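Local coordinates for putative polyphosphate kinase 2 family protein (Arthrobacter aurescens, PDB 3RHF) that probably acts as a polyphosphate kinase, moving phosphate between polyphosphate and nucleotides, at residues V10-S15 with K47-A52; E18-G23 with S35-T40; V182-N187 with Q258-D263; H243-P246 with W251-R254. One frame throughout, in Å; residues are numbered along the deposited sequence.

Interaction 1 (V10-S15 with K47-A52); sequences VEFAKS and KALLAA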
loop_
_atom_site.group_PDB
_atom_site.type_symbol
_atom_site.label_atom_id
_atom_site.label_comp_id
_atom_site.label_asym_id
_atom_site.label_seq_id
_atom_site.Cartn_x
_atom_site.Cartn_y
_atom_site.Cartn_z
ATOM N N VAL A 10 -6.110 -14.938 21.239
ATOM C CA VAL A 10 -6.073 -16.368 21.157
ATOM C C VAL A 10 -5.360 -16.697 19.845
ATOM O O VAL A 10 -5.790 -16.306 18.762
ATOM C CB VAL A 10 -7.512 -16.958 21.177
ATOM C CG1 VAL A 10 -7.456 -18.472 21.091
ATOM C CG2 VAL A 10 -8.300 -16.519 22.441
ATOM N N GLU A 11 -4.241 -17.393 19.968
ATOM C CA GLU A 11 -3.398 -17.775 18.857
ATOM C C GLU A 11 -3.892 -19.053 18.240
ATOM O O GLU A 11 -4.681 -19.770 18.827
ATOM C CB GLU A 11 -1.995 -18.081 19.357
ATOM C CG GLU A 11 -1.306 -17.016 20.161
ATOM C CD GLU A 11 -0.876 -15.810 19.334
ATOM O OE1 GLU A 11 -0.664 -15.935 18.087
ATOM O OE2 GLU A 11 -0.745 -14.717 19.958
ATOM N N PHE A 12 -3.374 -19.381 17.072
ATOM C CA PHE A 12 -3.710 -20.634 16.444
ATOM C C PHE A 12 -3.259 -21.802 17.330
ATOM O O PHE A 12 -2.132 -21.796 17.837
ATOM C CB PHE A 12 -3.051 -20.729 15.044
ATOM C CG PHE A 12 -3.865 -20.096 13.975
ATOM C CD1 PHE A 12 -4.713 -20.852 13.209
ATOM C CD2 PHE A 12 -3.818 -18.729 13.778
ATOM C CE1 PHE A 12 -5.508 -20.261 12.234
ATOM C CE2 PHE A 12 -4.584 -18.146 12.827
ATOM C CZ PHE A 12 -5.458 -18.921 12.045
ATOM N N ALA A 13 -4.137 -22.791 17.499
ATOM C CA ALA A 13 -3.791 -24.017 18.230
ATOM C C ALA A 13 -2.949 -24.875 17.331
ATOM O O ALA A 13 -1.980 -25.449 17.785
ATOM C CB ALA A 13 -5.012 -24.804 18.681
ATOM N N LYS A 14 -3.316 -24.996 16.066
ATOM C CA LYS A 14 -2.441 -25.659 15.120
ATOM C C LYS A 14 -2.158 -24.699 13.944
ATOM O O LYS A 14 -3.033 -23.913 13.528
ATOM C CB LYS A 14 -3.005 -27.045 14.678
ATOM N N SER A 15 -0.931 -24.745 13.434
ATOM C CA SER A 15 -0.516 -23.878 12.347
ATOM C C SER A 15 -1.294 -24.132 11.050
ATOM O O SER A 15 -1.477 -25.266 10.647
ATOM C CB SER A 15 0.966 -24.073 12.051
ATOM O OG SER A 15 1.291 -23.322 10.893
ATOM N N LYS A 47 -10.539 -11.015 15.825
ATOM C CA LYS A 47 -10.286 -9.598 15.638
ATOM C C LYS A 47 -9.154 -9.167 16.523
ATOM O O LYS A 47 -8.379 -8.354 16.138
ATOM C CB LYS A 47 -11.515 -8.737 15.904
ATOM C CG LYS A 47 -12.571 -8.935 14.836
ATOM C CD LYS A 47 -13.525 -7.687 14.701
ATOM C CE LYS A 47 -14.538 -7.771 13.443
ATOM N NZ LYS A 47 -14.133 -8.508 12.149
ATOM N N ALA A 48 -9.043 -9.718 17.708
ATOM C CA ALA A 48 -7.960 -9.320 18.572
ATOM C C ALA A 48 -6.634 -9.949 18.128
ATOM O O ALA A 48 -5.601 -9.324 18.251
ATOM C CB ALA A 48 -8.290 -9.610 20.058
ATOM N N LEU A 49 -6.651 -11.162 17.593
ATOM C CA LEU A 49 -5.441 -11.731 17.004
ATOM C C LEU A 49 -4.989 -10.940 15.804
ATOM O O LEU A 49 -3.822 -10.729 15.635
ATOM C CB LEU A 49 -5.633 -13.193 16.604
ATOM C CG LEU A 49 -4.438 -13.916 15.945
ATOM C CD1 LEU A 49 -3.211 -14.033 16.865
ATOM C CD2 LEU A 49 -4.880 -15.237 15.489
ATOM N N LEU A 50 -5.922 -10.498 14.979
ATOM C CA LEU A 50 -5.589 -9.782 13.793
ATOM C C LEU A 50 -4.737 -8.556 14.109
ATOM O O LEU A 50 -3.825 -8.258 13.366
ATOM C CB LEU A 50 -6.831 -9.316 13.082
ATOM C CG LEU A 50 -6.581 -8.881 11.634
ATOM C CD1 LEU A 50 -5.807 -9.974 10.813
ATOM C CD2 LEU A 50 -7.878 -8.520 10.950
ATOM N N ALA A 51 -5.041 -7.850 15.192
ATOM C CA ALA A 51 -4.360 -6.586 15.478
ATOM C C ALA A 51 -2.955 -6.889 15.977
ATOM O O ALA A 51 -2.029 -6.107 15.790
ATOM C CB ALA A 51 -5.150 -5.756 16.540
ATOM N N ALA A 52 -2.794 -8.046 16.621
ATOM C CA ALA A 52 -1.502 -8.433 17.112
ATOM C C ALA A 52 -0.652 -8.908 15.919
ATOM O O ALA A 52 0.567 -8.659 15.846
ATOM C CB ALA A 52 -1.663 -9.510 18.152
#
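The carbonyl oxygen Val10 O rests on the flank of Leu49, with Leu49 CD2 at 3.6 Å, and is held by a hydrogen bond to the hydroxyl of Tyr39. That bond satisfies the oxygen while the leucine packs against it. Leu49 is the buried centre of the contact. Its CG stands anti to the backbone N (chi1 179°), which carries the forked end away from helix 43-69 and in among three consecutive residues of the loop. One methyl, Leu49 CD1, meets the carboxylate of Glu11 at OE1, 3.4 Å away. The glutamate leaves its backbone away from the helix, but a bend at chi2 (-71°) swings the acid group back to the methyl, and there Glu11 OE2 forms a salt bridge with Arg56. The other methyl, Leu49 CD2, comes obliquely to the Phe12 ring and lies 4.0 Å from Phe12 CE2. A branched, uncharged residue suits this place because it packs on the aromatic ring and fills the space between helix and loop; the Glu11 carboxylate merely lies against CD1 and finds its polar partner in Arg56. Shortening Leu49 to an alanine would probably open a gap between the helix and the loop and cost Phe12 its methyl neighbour. The N-terminal loop thus packs against an early turn of helix 43-69, while the Phe12 side chain also reaches Tyr252 and Gln259 on helix 250-266, so that this one ring touches both helices.

Interaction 2 (E18-G23 with S35-T40); sequences EVLRVG and STPGYT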
loop_
_atom_site.group_PDB
_atom_site.type_symbol
_atom_site.label_atom_id
_atom_site.label_comp_id
_atom_site.label_asym_id
_atom_site.label_seq_id
_atom_site.Cartn_x
_atom_site.Cartn_y
_atom_site.Cartn_z
ATOM N N GLU A 18 -0.187 -26.329 8.236
ATOM C CA GLU A 18 -0.381 -27.747 8.490
ATOM C C GLU A 18 -1.791 -28.142 8.152
ATOM O O GLU A 18 -1.985 -28.992 7.313
ATOM C CB GLU A 18 -0.033 -28.049 9.959
ATOM C CG GLU A 18 -0.472 -29.399 10.564
ATOM C CD GLU A 18 -0.090 -29.513 12.067
ATOM O OE1 GLU A 18 1.099 -29.245 12.383
ATOM O OE2 GLU A 18 -0.976 -29.831 12.909
ATOM N N VAL A 19 -2.782 -27.519 8.773
ATOM C CA VAL A 19 -4.147 -27.966 8.601
ATOM C C VAL A 19 -4.710 -27.525 7.255
ATOM O O VAL A 19 -5.633 -28.170 6.763
ATOM C CB VAL A 19 -5.090 -27.545 9.795
ATOM C CG1 VAL A 19 -4.622 -28.206 11.093
ATOM C CG2 VAL A 19 -5.176 -26.032 10.013
ATOM N N LEU A 20 -4.184 -26.450 6.643
ATOM C CA LEU A 20 -4.791 -25.918 5.397
ATOM C C LEU A 20 -4.059 -26.347 4.145
ATOM O O LEU A 20 -4.500 -26.047 3.040
ATOM C CB LEU A 20 -4.903 -24.391 5.416
ATOM C CG LEU A 20 -5.845 -23.798 6.447
ATOM C CD1 LEU A 20 -5.867 -22.261 6.282
ATOM C CD2 LEU A 20 -7.265 -24.428 6.362
ATOM N N ARG A 21 -2.958 -27.066 4.335
ATOM C CA ARG A 21 -2.098 -27.557 3.231
ATOM C C ARG A 21 -2.858 -28.507 2.312
ATOM O O ARG A 21 -3.692 -29.265 2.770
ATOM C CB ARG A 21 -0.904 -28.307 3.829
ATOM C CG ARG A 21 0.357 -28.347 2.999
ATOM C CD ARG A 21 1.552 -29.049 3.739
ATOM N NE ARG A 21 2.515 -29.557 2.752
ATOM C CZ ARG A 21 2.464 -30.767 2.168
ATOM N NH1 ARG A 21 3.389 -31.106 1.254
ATOM N NH2 ARG A 21 1.507 -31.656 2.487
ATOM N N VAL A 22 -2.582 -28.449 1.020
ATOM C CA VAL A 22 -3.088 -29.439 0.081
ATOM C C VAL A 22 -2.046 -30.548 -0.130
ATOM O O VAL A 22 -1.044 -30.367 -0.823
ATOM C CB VAL A 22 -3.465 -28.789 -1.240
ATOM C CG1 VAL A 22 -3.715 -29.844 -2.324
ATOM C CG2 VAL A 22 -4.639 -27.883 -1.032
ATOM N N GLY A 23 -2.297 -31.687 0.501
ATOM C CA GLY A 23 -1.354 -32.803 0.505
ATOM C C GLY A 23 -1.848 -33.926 -0.369
ATOM O O GLY A 23 -2.872 -33.807 -1.029
ATOM N N SER A 35 -15.860 -23.728 8.352
ATOM C CA SER A 35 -14.908 -24.065 9.415
ATOM C C SER A 35 -13.829 -22.984 9.622
ATOM O O SER A 35 -13.667 -22.101 8.756
ATOM C CB SER A 35 -14.219 -25.408 9.118
ATOM O OG SER A 35 -13.732 -25.466 7.792
ATOM N N THR A 36 -13.141 -23.076 10.777
ATOM C CA THR A 36 -12.007 -22.210 11.187
ATOM C C THR A 36 -10.815 -23.096 11.585
ATOM O O THR A 36 -10.348 -23.081 12.727
ATOM C CB THR A 36 -12.378 -21.315 12.410
ATOM O OG1 THR A 36 -12.630 -22.151 13.544
ATOM C CG2 THR A 36 -13.619 -20.386 12.138
ATOM N N PRO A 37 -10.323 -23.900 10.641
ATOM C CA PRO A 37 -9.360 -24.926 10.981
ATOM C C PRO A 37 -8.125 -24.426 11.682
ATOM O O PRO A 37 -7.520 -23.438 11.275
ATOM C CB PRO A 37 -8.950 -25.486 9.629
ATOM C CG PRO A 37 -10.048 -25.162 8.715
ATOM C CD PRO A 37 -10.598 -23.871 9.191
ATOM N N GLY A 38 -7.758 -25.143 12.725
ATOM C CA GLY A 38 -6.625 -24.816 13.560
ATOM C C GLY A 38 -6.912 -23.745 14.592
ATOM O O GLY A 38 -6.040 -23.483 15.420
ATOM N N TYR A 39 -8.094 -23.116 14.551
ATOM C CA TYR A 39 -8.347 -21.962 15.405
ATOM C C TYR A 39 -9.479 -22.292 16.331
ATOM O O TYR A 39 -10.570 -22.635 15.872
ATOM C CB TYR A 39 -8.738 -20.711 14.606
ATOM C CG TYR A 39 -8.601 -19.416 15.423
ATOM C CD1 TYR A 39 -7.368 -18.983 15.857
ATOM C CD2 TYR A 39 -9.688 -18.653 15.770
ATOM C CE1 TYR A 39 -7.226 -17.841 16.599
ATOM C CE2 TYR A 39 -9.552 -17.504 16.504
ATOM C CZ TYR A 39 -8.326 -17.114 16.936
ATOM O OH TYR A 39 -8.149 -15.940 17.628
ATOM N N THR A 40 -9.228 -22.150 17.627
ATOM C CA THR A 40 -10.185 -22.555 18.617
ATOM C C THR A 40 -10.941 -21.385 19.160
ATOM O O THR A 40 -11.745 -21.582 20.019
ATOM C CB THR A 40 -9.515 -23.248 19.818
ATOM O OG1 THR A 40 -8.729 -22.281 20.508
ATOM C CG2 THR A 40 -8.640 -24.456 19.382
#
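Val19 and Leu20 approach Pro37 by different routes. The CB of Val19 is directed at the opposing loop, and its CG2 methyl sits against the Pro37-Gly38 peptide, 3.7 Å from Pro37 O and 3.8 Å from Gly38 N. The same methyl reaches Pro37 CB. Leu20 starts off to one side, with CG anti to its carbonyl carbon (chi1 -66°), a setting that helps bring CD2 to the proline. Its side chain crosses that of Pro37 at about a right angle, and Leu20 CD2 lies 3.7 Å from Pro37 CG. The other methyl, CD1, faces Val245 of strand 242-246, where Leu20 also touches Pro246. Between them, the two aliphatic residues take up the ring and the following peptide without a single hydrogen bond. Gly38 suits its place on two counts: its phi is positive (81°), and a CB there would come up tightly against Val19 CG2. The loop's shape is fixed internally by a backbone bond from Tyr39 N to Thr36 O (2.9 Å), while Pro37 O turns to the hydroxyl of Tyr252. The arrangement is a type II beta turn from Thr36 to Tyr39, with proline and glycine in the two central positions where this turn favours them, packed on the last residue of helix 16-19 and the one after it.

Interaction 3 (V182-N187 with Q258-D263); sequences VKVMLN and QQLLLD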
loop_
_atom_site.group_PDB
_atom_site.type_symbol
_atom_site.label_atom_id
_atom_site.label_comp_id
_atom_site.label_asym_id
_atom_site.label_seq_id
_atom_site.Cartn_x
_atom_site.Cartn_y
_atom_site.Cartn_z
ATOM N N VAL A 182 4.056 -18.322 -0.919
ATOM C CA VAL A 182 2.862 -18.672 -0.141
ATOM C C VAL A 182 1.594 -18.614 -0.998
ATOM O O VAL A 182 1.123 -17.503 -1.315
ATOM C CB VAL A 182 2.675 -17.719 1.015
ATOM C CG1 VAL A 182 1.335 -17.939 1.625
ATOM C CG2 VAL A 182 3.778 -17.927 2.057
ATOM N N LYS A 183 1.028 -19.776 -1.349
ATOM C CA LYS A 183 -0.136 -19.820 -2.231
ATOM C C LYS A 183 -1.427 -20.055 -1.423
ATOM O O LYS A 183 -1.514 -20.983 -0.616
ATOM C CB LYS A 183 0.015 -20.905 -3.307
ATOM C CG LYS A 183 1.280 -20.777 -4.149
ATOM C CD LYS A 183 1.236 -21.591 -5.477
ATOM C CE LYS A 183 1.236 -23.136 -5.297
ATOM N NZ LYS A 183 2.084 -23.904 -6.287
ATOM N N VAL A 184 -2.410 -19.195 -1.620
ATOM C CA VAL A 184 -3.630 -19.254 -0.849
ATOM C C VAL A 184 -4.826 -19.249 -1.780
ATOM O O VAL A 184 -4.938 -18.425 -2.719
ATOM C CB VAL A 184 -3.726 -18.071 0.126
ATOM C CG1 VAL A 184 -5.152 -17.823 0.495
ATOM C CG2 VAL A 184 -2.867 -18.350 1.355
HETATM N N MSE A 185 -5.733 -20.188 -1.545
HETATM C CA MSE A 185 -7.043 -20.135 -2.222
HETATM C C MSE A 185 -8.117 -19.885 -1.197
HETATM O O MSE A 185 -8.279 -20.639 -0.242
HETATM C CB MSE A 185 -7.317 -21.392 -2.998
HETATM C CG MSE A 185 -8.570 -21.259 -3.908
HETATM SE SE MSE A 185 -10.042 -22.432 -3.280
HETATM C CE MSE A 185 -11.353 -22.132 -4.773
ATOM N N LEU A 186 -8.836 -18.798 -1.380
ATOM C CA LEU A 186 -9.955 -18.484 -0.499
ATOM C C LEU A 186 -11.223 -19.172 -0.990
ATOM O O LEU A 186 -11.721 -18.846 -2.052
ATOM C CB LEU A 186 -10.212 -16.964 -0.449
ATOM C CG LEU A 186 -9.051 -16.089 -0.067
ATOM C CD1 LEU A 186 -9.546 -14.685 -0.182
ATOM C CD2 LEU A 186 -8.572 -16.449 1.329
ATOM N N ASN A 187 -11.762 -20.076 -0.189
ATOM C CA ASN A 187 -12.840 -20.949 -0.616
ATOM C C ASN A 187 -14.175 -20.535 0.067
ATOM O O ASN A 187 -14.349 -20.599 1.300
ATOM C CB ASN A 187 -12.417 -22.371 -0.273
ATOM C CG ASN A 187 -13.378 -23.425 -0.746
ATOM O OD1 ASN A 187 -13.822 -23.441 -1.902
ATOM N ND2 ASN A 187 -13.634 -24.374 0.119
ATOM N N GLN A 258 -2.933 -14.157 7.280
ATOM C CA GLN A 258 -1.831 -13.517 8.006
ATOM C C GLN A 258 -0.903 -14.477 8.719
ATOM O O GLN A 258 0.319 -14.283 8.686
ATOM C CB GLN A 258 -2.272 -12.336 8.913
ATOM C CG GLN A 258 -2.087 -11.062 8.109
ATOM C CD GLN A 258 -2.474 -9.780 8.787
ATOM O OE1 GLN A 258 -3.228 -8.983 8.215
ATOM N NE2 GLN A 258 -1.910 -9.522 9.978
ATOM N N GLN A 259 -1.437 -15.533 9.314
ATOM C CA GLN A 259 -0.566 -16.452 10.080
ATOM C C GLN A 259 0.296 -17.226 9.133
ATOM O O GLN A 259 1.429 -17.546 9.446
ATOM C CB GLN A 259 -1.347 -17.392 10.996
ATOM C CG GLN A 259 -0.527 -18.012 12.129
ATOM C CD GLN A 259 -0.006 -16.992 13.116
ATOM O OE1 GLN A 259 -0.747 -16.178 13.669
ATOM N NE2 GLN A 259 1.281 -17.032 13.353
ATOM N N LEU A 260 -0.203 -17.467 7.936
ATOM C CA LEU A 260 0.595 -18.148 6.891
ATOM C C LEU A 260 1.822 -17.349 6.497
ATOM O O LEU A 260 2.928 -17.898 6.382
ATOM C CB LEU A 260 -0.267 -18.403 5.651
ATOM C CG LEU A 260 -1.109 -19.683 5.654
ATOM C CD1 LEU A 260 -1.954 -19.680 4.409
ATOM C CD2 LEU A 260 -0.290 -20.994 5.727
ATOM N N LEU A 261 1.581 -16.056 6.278
ATOM C CA LEU A 261 2.630 -15.071 6.067
ATOM C C LEU A 261 3.641 -15.023 7.169
ATOM O O LEU A 261 4.823 -15.056 6.898
ATOM C CB LEU A 261 2.026 -13.695 5.969
ATOM C CG LEU A 261 2.045 -12.998 4.642
ATOM C CD1 LEU A 261 1.838 -13.951 3.449
ATOM C CD2 LEU A 261 0.953 -11.953 4.680
ATOM N N LEU A 262 3.175 -14.910 8.412
ATOM C CA LEU A 262 4.107 -14.802 9.576
ATOM C C LEU A 262 4.951 -16.057 9.758
ATOM O O LEU A 262 6.117 -15.954 10.102
ATOM C CB LEU A 262 3.382 -14.494 10.906
ATOM C CG LEU A 262 2.644 -13.149 10.896
ATOM C CD1 LEU A 262 1.462 -13.137 11.901
ATOM C CD2 LEU A 262 3.559 -11.970 11.168
ATOM N N ASP A 263 4.322 -17.227 9.569
ATOM C CA ASP A 263 4.997 -18.499 9.746
ATOM C C ASP A 263 6.032 -18.697 8.612
ATOM O O ASP A 263 7.102 -19.200 8.860
ATOM C CB ASP A 263 3.983 -19.639 9.761
ATOM C CG ASP A 263 3.064 -19.658 11.042
ATOM O OD1 ASP A 263 3.196 -18.830 12.000
ATOM O OD2 ASP A 263 2.191 -20.575 11.088
#
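Val184 and Leu260 make the closest meeting, with Val184 CG2 3.5 Å from Leu260 CD1. Leu260 holds CG anti to its carbonyl carbon (chi1 -85°), which directs the extended chain from the helix down to the sheet. Val182, two residues earlier on the same strand face, packs more loosely: its CG1 lies 4.4 Å from Leu260 CB and equally far from Leu261 CD1. Beta-branched valines suit the strand, while the longer leucines bridge the 9.6 Å between the axes of the two segments. All four residues are buried. Around this shell, Leu78 and Leu80 of the neighbouring strand 75-82 and Val245 of strand 242-246 extend the apolar floor. Off the strand-facing side of the helix, Gln259 NE2 donates a nearly straight bond (171°) to Asp263 OD1, 3.0 Å away, meeting it from above the carboxylate plane. The opposite face of the strand carries Lys183, salt-bridged to Glu171. The helix runs almost antiparallel to the strand (169°), as expected for a helix laid on a parallel sheet. This is the interface between the sheet and one helical layer of the three-layer alpha/beta/alpha sandwich, whose 2-3-1-4-5 strand order is that of P-loop kinases.

Interaction 4 (H243-P246 with W251-R254); sequences HVVP and WYAR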
loop_
_atom_site.group_PDB
_atom_site.type_symbol
_atom_site.label_atom_id
_atom_site.label_comp_id
_atom_site.label_asym_id
_atom_site.label_seq_id
_atom_site.Cartn_x
_atom_site.Cartn_y
_atom_site.Cartn_z
ATOM N N HIS A 243 -2.593 -23.769 -0.299
ATOM C CA HIS A 243 -3.368 -23.797 0.899
ATOM C C HIS A 243 -4.755 -23.347 0.529
ATOM O O HIS A 243 -4.916 -22.385 -0.195
ATOM C CB HIS A 243 -2.806 -22.860 1.952
ATOM C CG HIS A 243 -1.376 -23.115 2.286
ATOM N ND1 HIS A 243 -0.346 -22.563 1.568
ATOM C CD2 HIS A 243 -0.806 -23.859 3.265
ATOM C CE1 HIS A 243 0.799 -22.973 2.081
ATOM N NE2 HIS A 243 0.546 -23.747 3.123
ATOM N N VAL A 244 -5.749 -24.047 1.037
ATOM C CA VAL A 244 -7.137 -23.712 0.804
ATOM C C VAL A 244 -7.716 -23.344 2.169
ATOM O O VAL A 244 -7.718 -24.164 3.087
ATOM C CB VAL A 244 -7.907 -24.904 0.211
ATOM C CG1 VAL A 244 -9.425 -24.630 0.305
ATOM C CG2 VAL A 244 -7.447 -25.213 -1.244
ATOM N N VAL A 245 -8.160 -22.090 2.265
ATOM C CA VAL A 245 -8.517 -21.420 3.478
ATOM C C VAL A 245 -10.026 -21.178 3.441
ATOM O O VAL A 245 -10.523 -20.370 2.631
ATOM C CB VAL A 245 -7.838 -20.037 3.561
ATOM C CG1 VAL A 245 -8.296 -19.341 4.764
ATOM C CG2 VAL A 245 -6.286 -20.130 3.549
ATOM N N PRO A 246 -10.781 -21.869 4.309
ATOM C CA PRO A 246 -12.212 -21.643 4.414
ATOM C C PRO A 246 -12.472 -20.157 4.649
ATOM O O PRO A 246 -11.868 -19.576 5.543
ATOM C CB PRO A 246 -12.568 -22.443 5.631
ATOM C CG PRO A 246 -11.704 -23.571 5.579
ATOM C CD PRO A 246 -10.396 -23.082 5.028
ATOM N N TRP A 251 -13.413 -12.924 8.917
ATOM C CA TRP A 251 -12.485 -12.762 10.020
ATOM C C TRP A 251 -11.537 -13.910 10.076
ATOM O O TRP A 251 -10.377 -13.717 10.411
ATOM C CB TRP A 251 -13.197 -12.593 11.380
ATOM C CG TRP A 251 -13.952 -13.812 11.852
ATOM C CD1 TRP A 251 -15.276 -14.103 11.629
ATOM C CD2 TRP A 251 -13.430 -14.896 12.632
ATOM N NE1 TRP A 251 -15.590 -15.315 12.209
ATOM C CE2 TRP A 251 -14.472 -15.819 12.824
ATOM C CE3 TRP A 251 -12.186 -15.182 13.164
ATOM C CZ2 TRP A 251 -14.298 -16.985 13.528
ATOM C CZ3 TRP A 251 -12.014 -16.330 13.874
ATOM C CH2 TRP A 251 -13.065 -17.220 14.062
ATOM N N TYR A 252 -11.998 -15.115 9.783
ATOM C CA TYR A 252 -11.072 -16.274 9.877
ATOM C C TYR A 252 -10.035 -16.283 8.749
ATOM O O TYR A 252 -8.842 -16.542 8.977
ATOM C CB TYR A 252 -11.782 -17.610 9.885
ATOM C CG TYR A 252 -10.787 -18.755 9.754
ATOM C CD1 TYR A 252 -9.939 -19.062 10.771
ATOM C CD2 TYR A 252 -10.664 -19.461 8.577
ATOM C CE1 TYR A 252 -9.025 -20.078 10.660
ATOM C CE2 TYR A 252 -9.757 -20.458 8.439
ATOM C CZ TYR A 252 -8.929 -20.777 9.483
ATOM O OH TYR A 252 -8.013 -21.798 9.364
ATOM N N ALA A 253 -10.514 -16.049 7.535
ATOM C CA ALA A 253 -9.619 -15.969 6.379
ATOM C C ALA A 253 -8.549 -14.904 6.610
ATOM O O ALA A 253 -7.396 -15.133 6.303
ATOM C CB ALA A 253 -10.391 -15.686 5.110
ATOM N N ARG A 254 -8.906 -13.758 7.170
ATOM C CA ARG A 254 -7.906 -12.764 7.411
ATOM C C ARG A 254 -6.790 -13.274 8.315
ATOM O O ARG A 254 -5.617 -13.014 8.013
ATOM C CB ARG A 254 -8.494 -11.532 8.047
ATOM C CG ARG A 254 -9.367 -10.736 7.142
ATOM C CD ARG A 254 -10.057 -9.630 7.894
ATOM N NE ARG A 254 -11.158 -9.104 7.081
ATOM C CZ ARG A 254 -12.422 -8.899 7.490
ATOM N NH1 ARG A 254 -12.827 -9.123 8.738
ATOM N NH2 ARG A 254 -13.290 -8.401 6.631
#
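Packing is tightest where the carbonyl oxygen of Pro246 meets the rim of the Tyr252 ring: Pro246 O lies in the ring plane, 3.3 Å from Tyr252 CD2. An aromatic edge, with its slightly positive hydrogens, is a reasonable neighbour for a carbonyl oxygen, although no hydrogen bond is formed. Tyr252 reaches this place because its CG is anti to the backbone N (chi1 171°), which brings the ring edge to the Pro246 carbonyl at the strand's end, and its hydroxyl is hydrogen-bonded to Pro37 O, so the ring is fixed at its far end as well. Beside it, Val245 CG1 packs against the backbone of Ala253, 4.0 Å from Ala253 CA, and also approaches Tyr252 obliquely at CE2 (4.1 Å). Alanine suits this point because its small side chain lets the valine come close to the helix backbone. The two segments belong to a short beta-alpha connection: strand 242-246, the edge strand of the parallel sheet within this chain, passes after three residues into helix 250-266, which turns back over the sheet. The hold slackens at the proline ring, where Pro246 CD is 4.4 Å from Tyr252 CE2. Farther out, Trp251 and Arg254 take no part in the contact with the strand and are partly exposed. The indole receives Tyr252 CB over one face, 4.0 Å above its plane and offset toward the rim. On this outer side Trp251 N and Arg254 NH1 each hydrogen-bond a citrate anion, probably picked up from the crystallisation liquor.

The four contacts are linked in a network, although interactions 2 and 3 do not touch directly, their nearest atoms being about 5 Å apart. Interactions 1 and 2 join through Val10 O and Tyr39 OH, 2.6 Å apart, and through Ala13 N and Gly38 O at 2.9 Å. Interaction 2 meets interaction 4 where Pro37 O and Tyr252 OH are 2.6 Å apart. Interactions 3 and 4 share helix 250-266 and use neighbouring strands of one sheet, tied by Met185 N to His243 O at 2.7 Å. Ser15 OG links interaction 1 to interaction 3 through Asp263 OD2 (2.9 Å). Citrate bonds residues of interactions 1 and 4, and triethylene glycol lies near Val182; both probably come from the crystallisation liquor.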